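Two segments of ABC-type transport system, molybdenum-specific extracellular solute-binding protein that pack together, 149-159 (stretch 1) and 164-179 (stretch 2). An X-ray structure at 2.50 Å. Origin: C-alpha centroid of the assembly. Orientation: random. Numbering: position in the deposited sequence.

Stretch 1 (149-159) DVKEVLAWVQS
Stretch 2, residues 164-179: VGFVYFSDTVNNDKIK

The helix that starts at Val150 lies nearly antiparallel on strand 164-168 (158° between N-to-C directions, axes 7.9 Å apart at closest), and together the stretches bury 575 Å². Asp149 caps the helix: with chi1 p, its OD1 accepts from Glu152 N at 3.1 Å. In register, Val150 CA faces Val167 CA at 6.2 Å, Val153 CA faces Gly165 CA at 6.3 Å, and Gln158 CA faces Ile178 CA at 6.0 Å. Backbones are helical (Val157 phi/psi -71/-39) and extended (Gly165 -152/162, Val167 -158/161), with Val164 and Phe166 pointing away from the helix and Val167 toward it.

Gly165 forms the hollow. Val153 and Val157, both chi1 t, fill it: Val153 CG1 sits 4.2 Å from Gly165 CA, while Val157 CG2 lies 3.7 Å from Val164 O and 3.9 Å from Gly165 N. A CB on Gly165 would fall 2.9 Å from Val157 CG2, a clash, so the bare backbone lets the helix settle close. Val167 (chi1 105°, between wells) is the strand's own bump; its CG2 makes apolar contacts with Val150 CB (chi1 m) at 3.6 Å, Val153 and Leu154.

Beyond the strand, a 3-10 segment (169-171) and a type II turn (Thr172 to Asn175) carry the chain around Leu154. This side chain (chi1 m, chi2 t) starts sideways but reaches in: CD1 packs 3.3 Å from Asp171 O, and CD2 makes an apolar contact with Ile178 CD1 (chi1 p, chi2 122°) at 3.9 Å and merely van der Waals contact with Asn175 ND2. Asp171 OD2 (chi1 m) lies 3.6 Å from Val150 CG2 and accepts a weak hydrogen bond from Tyr168 N.

One hydrogen bond crosses the interface: Asn175 ND2 (chi1 t) donates to Gln158 OE1 at 3.0 Å, almost straight at 174°. Gln158 (chi1 -105°, chi2 t) also packs its aliphatic CG on carbon, 3.5 Å from Ile178 CG2.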

ATOM      1  N   ASP A 149      -2.826 -33.526  26.258  1.00 40.76           N
ATOM      2  CA  ASP A 149      -2.196 -32.665  25.257  1.00 55.92           C
ATOM      3  C   ASP A 149      -0.815 -33.174  24.846  1.00 55.83           C
ATOM      4  O   ASP A 149      -0.291 -34.118  25.445  1.00 55.59           O
ATOM      5  CB  ASP A 149      -2.126 -31.206  25.736  1.00 57.82           C
ATOM      6  CG  ASP A 149      -1.591 -31.065  27.153  1.00 57.07           C
ATOM      7  OD1 ASP A 149      -0.675 -31.817  27.537  1.00 52.08           O
ATOM      8  OD2 ASP A 149      -2.089 -30.181  27.879  1.00 61.53           O
ATOM      9  N   VAL A 150      -0.230 -32.548  23.825  1.00 52.94           N
ATOM     10  CA  VAL A 150       1.064 -32.987  23.299  1.00 51.99           C
ATOM     11  C   VAL A 150       2.193 -32.851  24.309  1.00 49.32           C
ATOM     12  O   VAL A 150       3.214 -33.534  24.210  1.00 53.15           O
ATOM     13  CB  VAL A 150       1.451 -32.226  22.017  1.00 53.39           C
ATOM     14  CG1 VAL A 150       0.584 -32.656  20.864  1.00 34.73           C
ATOM     15  CG2 VAL A 150       1.323 -30.727  22.236  1.00 37.90           C
ATOM     16  N   LYS A 151       2.007 -31.960  25.275  1.00 50.64           N
ATOM     17  CA  LYS A 151       2.997 -31.747  26.321  1.00 57.05           C
ATOM     18  C   LYS A 151       3.044 -32.960  27.246  1.00 58.59           C
ATOM     19  O   LYS A 151       4.101 -33.317  27.773  1.00 60.26           O
ATOM     20  CB  LYS A 151       2.663 -30.474  27.102  1.00 65.03           C
ATOM     21  CG  LYS A 151       3.828 -29.866  27.868  1.00 71.06           C
ATOM     22  CD  LYS A 151       3.449 -28.494  28.411  1.00 80.84           C
ATOM     23  CE  LYS A 151       4.648 -27.771  29.007  1.00 88.66           C
ATOM     24  NZ  LYS A 151       4.308 -26.373  29.402  1.00 92.10           N
ATOM     25  N   GLU A 152       1.896 -33.603  27.433  1.00 55.05           N
ATOM     26  CA  GLU A 152       1.841 -34.834  28.214  1.00 59.02           C
ATOM     27  C   GLU A 152       2.374 -36.022  27.405  1.00 55.59           C
ATOM     28  O   GLU A 152       3.006 -36.924  27.961  1.00 48.12           O
ATOM     29  CB  GLU A 152       0.416 -35.104  28.719  1.00 58.72           C
ATOM     30  CG  GLU A 152       0.319 -36.277  29.684  1.00 59.29           C
ATOM     31  CD  GLU A 152      -1.007 -36.339  30.428  1.00 69.28           C
ATOM     32  OE1 GLU A 152      -2.071 -36.365  29.774  1.00 69.18           O
ATOM     33  OE2 GLU A 152      -0.981 -36.368  31.677  1.00 75.93           O
ATOM     34  N   VAL A 153       2.130 -36.010  26.094  1.00 52.61           N
ATOM     35  CA  VAL A 153       2.645 -37.054  25.207  1.00 45.69           C
ATOM     36  C   VAL A 153       4.168 -37.090  25.268  1.00 50.04           C
ATOM     37  O   VAL A 153       4.764 -38.146  25.468  1.00 50.93           O
ATOM     38  CB  VAL A 153       2.185 -36.846  23.752  1.00 40.16           C
ATOM     39  CG1 VAL A 153       2.808 -37.884  22.842  1.00 34.39           C
ATOM     40  CG2 VAL A 153       0.676 -36.929  23.654  1.00 37.80           C
ATOM     41  N   LEU A 154       4.786 -35.922  25.111  1.00 45.76           N
ATOM     42  CA  LEU A 154       6.240 -35.793  25.160  1.00 48.32           C
ATOM     43  C   LEU A 154       6.812 -36.233  26.506  1.00 52.09           C
ATOM     44  O   LEU A 154       7.864 -36.865  26.565  1.00 61.27           O
ATOM     45  CB  LEU A 154       6.656 -34.348  24.861  1.00 56.18           C
ATOM     46  CG  LEU A 154       6.664 -33.907  23.398  1.00 53.95           C
ATOM     47  CD1 LEU A 154       6.389 -32.415  23.275  1.00 53.93           C
ATOM     48  CD2 LEU A 154       8.005 -34.237  22.772  1.00 53.35           C
ATOM     49  N   ALA A 155       6.106 -35.906  27.584  1.00 47.61           N
ATOM     50  CA  ALA A 155       6.558 -36.241  28.933  1.00 52.29           C
ATOM     51  C   ALA A 155       6.576 -37.748  29.179  1.00 61.17           C
ATOM     52  O   ALA A 155       7.506 -38.271  29.799  1.00 67.62           O
ATOM     53  CB  ALA A 155       5.693 -35.546  29.962  1.00 44.16           C
ATOM     54  N   TRP A 156       5.537 -38.431  28.700  1.00 58.87           N
ATOM     55  CA  TRP A 156       5.414 -39.882  28.815  1.00 60.87           C
ATOM     56  C   TRP A 156       6.524 -40.585  28.050  1.00 62.86           C
ATOM     57  O   TRP A 156       7.106 -41.559  28.528  1.00 62.52           O
ATOM     58  CB  TRP A 156       4.063 -40.346  28.257  1.00 54.54           C
ATOM     59  CG  TRP A 156       2.879 -39.942  29.077  1.00 54.28           C
ATOM     60  CD1 TRP A 156       2.892 -39.286  30.273  1.00 56.09           C
ATOM     61  CD2 TRP A 156       1.494 -40.176  28.757  1.00 51.41           C
ATOM     62  NE1 TRP A 156       1.604 -39.097  30.717  1.00 57.67           N
ATOM     63  CE2 TRP A 156       0.738 -39.626  29.813  1.00 55.29           C
ATOM     64  CE3 TRP A 156       0.841 -40.791  27.692  1.00 44.63           C
ATOM     65  CZ2 TRP A 156      -0.664 -39.686  29.818  1.00 53.17           C
ATOM     66  CZ3 TRP A 156      -0.545 -40.843  27.706  1.00 48.66           C
ATOM     67  CH2 TRP A 156      -1.281 -40.295  28.761  1.00 48.21           C
ATOM     68  N   VAL A 157       6.802 -40.081  26.851  1.00 60.62           N
ATOM     69  CA  VAL A 157       7.800 -40.669  25.966  1.00 61.67           C
ATOM     70  C   VAL A 157       9.210 -40.436  26.507  1.00 61.20           C
ATOM     71  O   VAL A 157      10.067 -41.315  26.432  1.00 67.93           O
ATOM     72  CB  VAL A 157       7.657 -40.110  24.538  1.00 59.98           C
ATOM     73  CG1 VAL A 157       8.745 -40.635  23.655  1.00 60.28           C
ATOM     74  CG2 VAL A 157       6.300 -40.483  23.956  1.00 55.68           C
ATOM     75  N   GLN A 158       9.434 -39.250  27.064  1.00 58.11           N
ATOM     76  CA  GLN A 158      10.710 -38.901  27.690  1.00 63.69           C
ATOM     77  C   GLN A 158      11.002 -39.776  28.903  1.00 62.80           C
ATOM     78  O   GLN A 158      12.143 -40.155  29.146  1.00 66.27           O
ATOM     79  CB  GLN A 158      10.696 -37.434  28.130  1.00 67.86           C
ATOM     80  CG  GLN A 158      11.510 -36.489  27.263  1.00 72.50           C
ATOM     81  CD  GLN A 158      11.324 -35.032  27.655  1.00 78.52           C
ATOM     82  OE1 GLN A 158      10.714 -34.253  26.920  1.00 80.65           O
ATOM     83  NE2 GLN A 158      11.851 -34.658  28.816  1.00 82.11           N
ATOM     84  N   SER A 159       9.956 -40.084  29.663  1.00 58.90           N
ATOM     85  CA  SER A 159      10.092 -40.830  30.909  1.00 61.46           C
ATOM     86  C   SER A 159      10.023 -42.335  30.683  1.00 65.09           C
ATOM     87  O   SER A 159      10.229 -43.114  31.614  1.00 68.01           O
ATOM     88  CB  SER A 159       9.012 -40.411  31.908  1.00 56.35           C
ATOM     89  OG  SER A 159       7.724 -40.765  31.442  1.00 55.60           O
ATOM     90  N   VAL A 164       6.662 -45.042  22.242  1.00 57.47           N
ATOM     91  CA  VAL A 164       6.616 -44.040  21.182  1.00 59.65           C
ATOM     92  C   VAL A 164       5.445 -43.081  21.366  1.00 59.75           C
ATOM     93  O   VAL A 164       4.597 -43.281  22.238  1.00 63.13           O
ATOM     94  CB  VAL A 164       6.519 -44.672  19.782  1.00 53.16           C
ATOM     95  CG1 VAL A 164       7.659 -45.629  19.555  1.00 50.91           C
ATOM     96  CG2 VAL A 164       5.193 -45.397  19.625  1.00 50.38           C
ATOM     97  N   GLY A 165       5.401 -42.044  20.533  1.00 48.71           N
ATOM     98  CA  GLY A 165       4.328 -41.067  20.590  1.00 42.48           C
ATOM     99  C   GLY A 165       4.046 -40.397  19.258  1.00 47.75           C
ATOM    100  O   GLY A 165       4.874 -40.434  18.343  1.00 56.87           O
ATOM    101  N   PHE A 166       2.866 -39.793  19.146  1.00 44.75           N
ATOM    102  CA  PHE A 166       2.509 -39.020  17.960  1.00 49.38           C
ATOM    103  C   PHE A 166       2.351 -37.551  18.327  1.00 49.89           C
ATOM    104  O   PHE A 166       1.639 -37.207  19.272  1.00 51.42           O
ATOM    105  CB  PHE A 166       1.230 -39.558  17.316  1.00 49.72           C
ATOM    106  CG  PHE A 166       1.455 -40.754  16.438  1.00 57.73           C
ATOM    107  CD1 PHE A 166       1.844 -40.591  15.118  1.00 62.45           C
ATOM    108  CD2 PHE A 166       1.289 -42.040  16.931  1.00 56.50           C
ATOM    109  CE1 PHE A 166       2.058 -41.688  14.300  1.00 64.65           C
ATOM    110  CE2 PHE A 166       1.502 -43.141  16.117  1.00 55.04           C
ATOM    111  CZ  PHE A 166       1.886 -42.964  14.801  1.00 56.90           C
ATOM    112  N   VAL A 167       3.019 -36.688  17.572  1.00 48.93           N
ATOM    113  CA  VAL A 167       3.153 -35.293  17.961  1.00 44.85           C
ATOM    114  C   VAL A 167       3.464 -34.437  16.727  1.00 42.12           C
ATOM    115  O   VAL A 167       3.873 -34.973  15.703  1.00 49.49           O
ATOM    116  CB  VAL A 167       4.244 -35.174  19.050  1.00 59.21           C
ATOM    117  CG1 VAL A 167       5.524 -34.598  18.483  1.00 66.37           C
ATOM    118  CG2 VAL A 167       3.758 -34.356  20.222  1.00 66.64           C
ATOM    119  N   TYR A 168       3.237 -33.127  16.804  1.00 42.12           N
ATOM    120  CA  TYR A 168       3.634 -32.236  15.710  1.00 45.38           C
ATOM    121  C   TYR A 168       5.149 -32.046  15.720  1.00 45.38           C
ATOM    122  O   TYR A 168       5.768 -32.099  16.779  1.00 53.24           O
ATOM    123  CB  TYR A 168       2.946 -30.874  15.823  1.00 47.88           C
ATOM    124  CG  TYR A 168       1.467 -30.883  15.524  1.00 51.71           C
ATOM    125  CD1 TYR A 168       0.880 -31.936  14.842  1.00 51.45           C
ATOM    126  CD2 TYR A 168       0.659 -29.829  15.918  1.00 52.03           C
ATOM    127  CE1 TYR A 168      -0.472 -31.941  14.566  1.00 46.95           C
ATOM    128  CE2 TYR A 168      -0.690 -29.825  15.647  1.00 55.73           C
ATOM    129  CZ  TYR A 168      -1.249 -30.885  14.971  1.00 51.77           C
ATOM    130  OH  TYR A 168      -2.591 -30.887  14.697  1.00 56.53           O
ATOM    131  N   PHE A 169       5.750 -31.812  14.558  1.00 44.66           N
ATOM    132  CA  PHE A 169       7.191 -31.600  14.515  1.00 47.15           C
ATOM    133  C   PHE A 169       7.587 -30.359  15.308  1.00 48.48           C
ATOM    134  O   PHE A 169       8.640 -30.326  15.938  1.00 52.24           O
ATOM    135  CB  PHE A 169       7.684 -31.483  13.078  1.00 45.70           C
ATOM    136  CG  PHE A 169       9.176 -31.544  12.953  1.00 46.17           C
ATOM    137  CD1 PHE A 169       9.869 -32.680  13.349  1.00 43.15           C
ATOM    138  CD2 PHE A 169       9.887 -30.476  12.435  1.00 42.82           C
ATOM    139  CE1 PHE A 169      11.244 -32.744  13.235  1.00 53.22           C
ATOM    140  CE2 PHE A 169      11.267 -30.534  12.317  1.00 46.25           C
ATOM    141  CZ  PHE A 169      11.945 -31.670  12.718  1.00 46.92           C
ATOM    142  N   SER A 170       6.729 -29.344  15.280  1.00 45.38           N
ATOM    143  CA  SER A 170       6.999 -28.091  15.981  1.00 44.24           C
ATOM    144  C   SER A 170       7.023 -28.261  17.498  1.00 52.83           C
ATOM    145  O   SER A 170       7.581 -27.423  18.213  1.00 60.53           O
ATOM    146  CB  SER A 170       5.993 -27.011  15.583  1.00 42.88           C
ATOM    147  OG  SER A 170       4.667 -27.410  15.839  1.00 41.44           O
ATOM    148  N   ASP A 171       6.418 -29.342  17.985  1.00 49.04           N
ATOM    149  CA  ASP A 171       6.434 -29.648  19.412  1.00 48.69           C
ATOM    150  C   ASP A 171       7.732 -30.343  19.818  1.00 52.89           C
ATOM    151  O   ASP A 171       7.971 -30.582  20.999  1.00 56.39           O
ATOM    152  CB  ASP A 171       5.245 -30.538  19.781  1.00 53.79           C
ATOM    153  CG  ASP A 171       3.905 -29.865  19.545  1.00 58.62           C
ATOM    154  OD1 ASP A 171       3.777 -28.654  19.825  1.00 54.87           O
ATOM    155  OD2 ASP A 171       2.973 -30.560  19.088  1.00 57.79           O
ATOM    156  N   THR A 172       8.565 -30.664  18.831  1.00 48.70           N
ATOM    157  CA  THR A 172       9.809 -31.398  19.078  1.00 53.59           C
ATOM    158  C   THR A 172      11.048 -30.514  19.126  1.00 56.88           C
ATOM    159  O   THR A 172      12.075 -30.920  19.672  1.00 61.50           O
ATOM    160  CB  THR A 172      10.052 -32.501  18.027  1.00 54.43           C
ATOM    161  OG1 THR A 172      10.462 -31.905  16.789  1.00 49.75           O
ATOM    162  CG2 THR A 172       8.788 -33.311  17.809  1.00 42.75           C
ATOM    163  N   VAL A 173      10.966 -29.324  18.533  1.00 56.57           N
ATOM    164  CA  VAL A 173      12.120 -28.422  18.485  1.00 63.71           C
ATOM    165  C   VAL A 173      12.580 -28.019  19.885  1.00 71.05           C
ATOM    166  O   VAL A 173      11.775 -27.955  20.817  1.00 72.45           O
ATOM    167  CB  VAL A 173      11.857 -27.157  17.623  1.00 75.97           C
ATOM    168  CG1 VAL A 173      11.725 -27.524  16.155  1.00 69.38           C
ATOM    169  CG2 VAL A 173      10.607 -26.435  18.095  1.00 79.08           C
ATOM    170  N   ASN A 174      13.882 -27.779  20.020  1.00 75.38           N
ATOM    171  CA  ASN A 174      14.500 -27.405  21.296  1.00 89.19           C
ATOM    172  C   ASN A 174      14.389 -28.496  22.365  1.00 87.42           C
ATOM    173  O   ASN A 174      14.326 -28.198  23.557  1.00 88.14           O
ATOM    174  CB  ASN A 174      13.941 -26.066  21.808  1.00 96.14           C
ATOM    175  CG  ASN A 174      14.910 -25.331  22.715  1.00105.71           C
ATOM    176  OD1 ASN A 174      14.905 -25.519  23.931  1.00107.86           O
ATOM    177  ND2 ASN A 174      15.743 -24.480  22.126  1.00109.51           N
ATOM    178  N   ASN A 175      14.381 -29.757  21.932  1.00 83.60           N
ATOM    179  CA  ASN A 175      14.308 -30.899  22.853  1.00 79.29           C
ATOM    180  C   ASN A 175      15.159 -32.091  22.398  1.00 77.86           C
ATOM    181  O   ASN A 175      14.795 -32.810  21.460  1.00 77.28           O
ATOM    182  CB  ASN A 175      12.848 -31.330  23.074  1.00 68.14           C
ATOM    183  CG  ASN A 175      12.669 -32.219  24.303  1.00 71.86           C
ATOM    184  OD1 ASN A 175      13.624 -32.510  25.028  1.00 72.45           O
ATOM    185  ND2 ASN A 175      11.433 -32.642  24.546  1.00 68.09           N
ATOM    186  N   ASP A 176      16.291 -32.294  23.069  1.00 76.44           N
ATOM    187  CA  ASP A 176      17.204 -33.389  22.736  1.00 84.59           C
ATOM    188  C   ASP A 176      16.869 -34.675  23.490  1.00 83.06           C
ATOM    189  O   ASP A 176      17.389 -35.745  23.168  1.00 82.27           O
ATOM    190  CB  ASP A 176      18.653 -32.985  23.020  1.00 91.69           C
ATOM    191  CG  ASP A 176      18.866 -32.548  24.459  1.00101.49           C
ATOM    192  OD1 ASP A 176      18.044 -31.761  24.974  1.00105.12           O
ATOM    193  OD2 ASP A 176      19.860 -32.990  25.076  1.00105.18           O
ATOM    194  N   LYS A 177      15.997 -34.565  24.488  1.00 79.58           N
ATOM    195  CA  LYS A 177      15.621 -35.712  25.311  1.00 79.39           C
ATOM    196  C   LYS A 177      14.799 -36.714  24.510  1.00 77.62           C
ATOM    197  O   LYS A 177      14.829 -37.914  24.778  1.00 77.92           O
ATOM    198  CB  LYS A 177      14.825 -35.255  26.533  1.00 80.46           C
ATOM    199  CG  LYS A 177      15.468 -34.120  27.312  1.00 88.26           C
ATOM    200  CD  LYS A 177      16.923 -34.413  27.644  1.00 95.48           C
ATOM    201  CE  LYS A 177      17.577 -33.222  28.340  1.00 96.49           C
ATOM    202  NZ  LYS A 177      19.063 -33.349  28.396  1.00 95.75           N
ATOM    203  N   ILE A 178      14.060 -36.206  23.529  1.00 78.80           N
ATOM    204  CA  ILE A 178      13.324 -37.051  22.598  1.00 70.99           C
ATOM    205  C   ILE A 178      14.005 -37.012  21.239  1.00 74.82           C
ATOM    206  O   ILE A 178      14.892 -36.189  21.006  1.00 77.01           O
ATOM    207  CB  ILE A 178      11.871 -36.582  22.418  1.00 65.57           C
ATOM    208  CG1 ILE A 178      11.826 -35.186  21.802  1.00 66.06           C
ATOM    209  CG2 ILE A 178      11.131 -36.598  23.738  1.00 64.87           C
ATOM    210  CD1 ILE A 178      11.048 -35.127  20.511  1.00 66.77           C
ATOM    211  N   LYS A 179      13.573 -37.892  20.342  1.00 74.42           N
ATOM    212  CA  LYS A 179      14.085 -37.913  18.978  1.00 54.20           C
ATOM    213  C   LYS A 179      12.949 -38.211  18.000  1.00 59.24           C
ATOM    214  O   LYS A 179      12.018 -38.948  18.331  1.00 56.64           O
ATOM    215  CB  LYS A 179      15.218 -38.934  18.858  1.00 65.55           C
ATOM    216  CG  LYS A 179      14.961 -40.072  17.886  1.00 68.96           C
ATOM    217  CD  LYS A 179      15.966 -41.195  18.119  1.00 76.74           C
ATOM    218  CE  LYS A 179      15.743 -42.347  17.150  1.00 77.64           C
ATOM    219  NZ  LYS A 179      16.632 -43.509  17.441  1.00 83.28           N
TER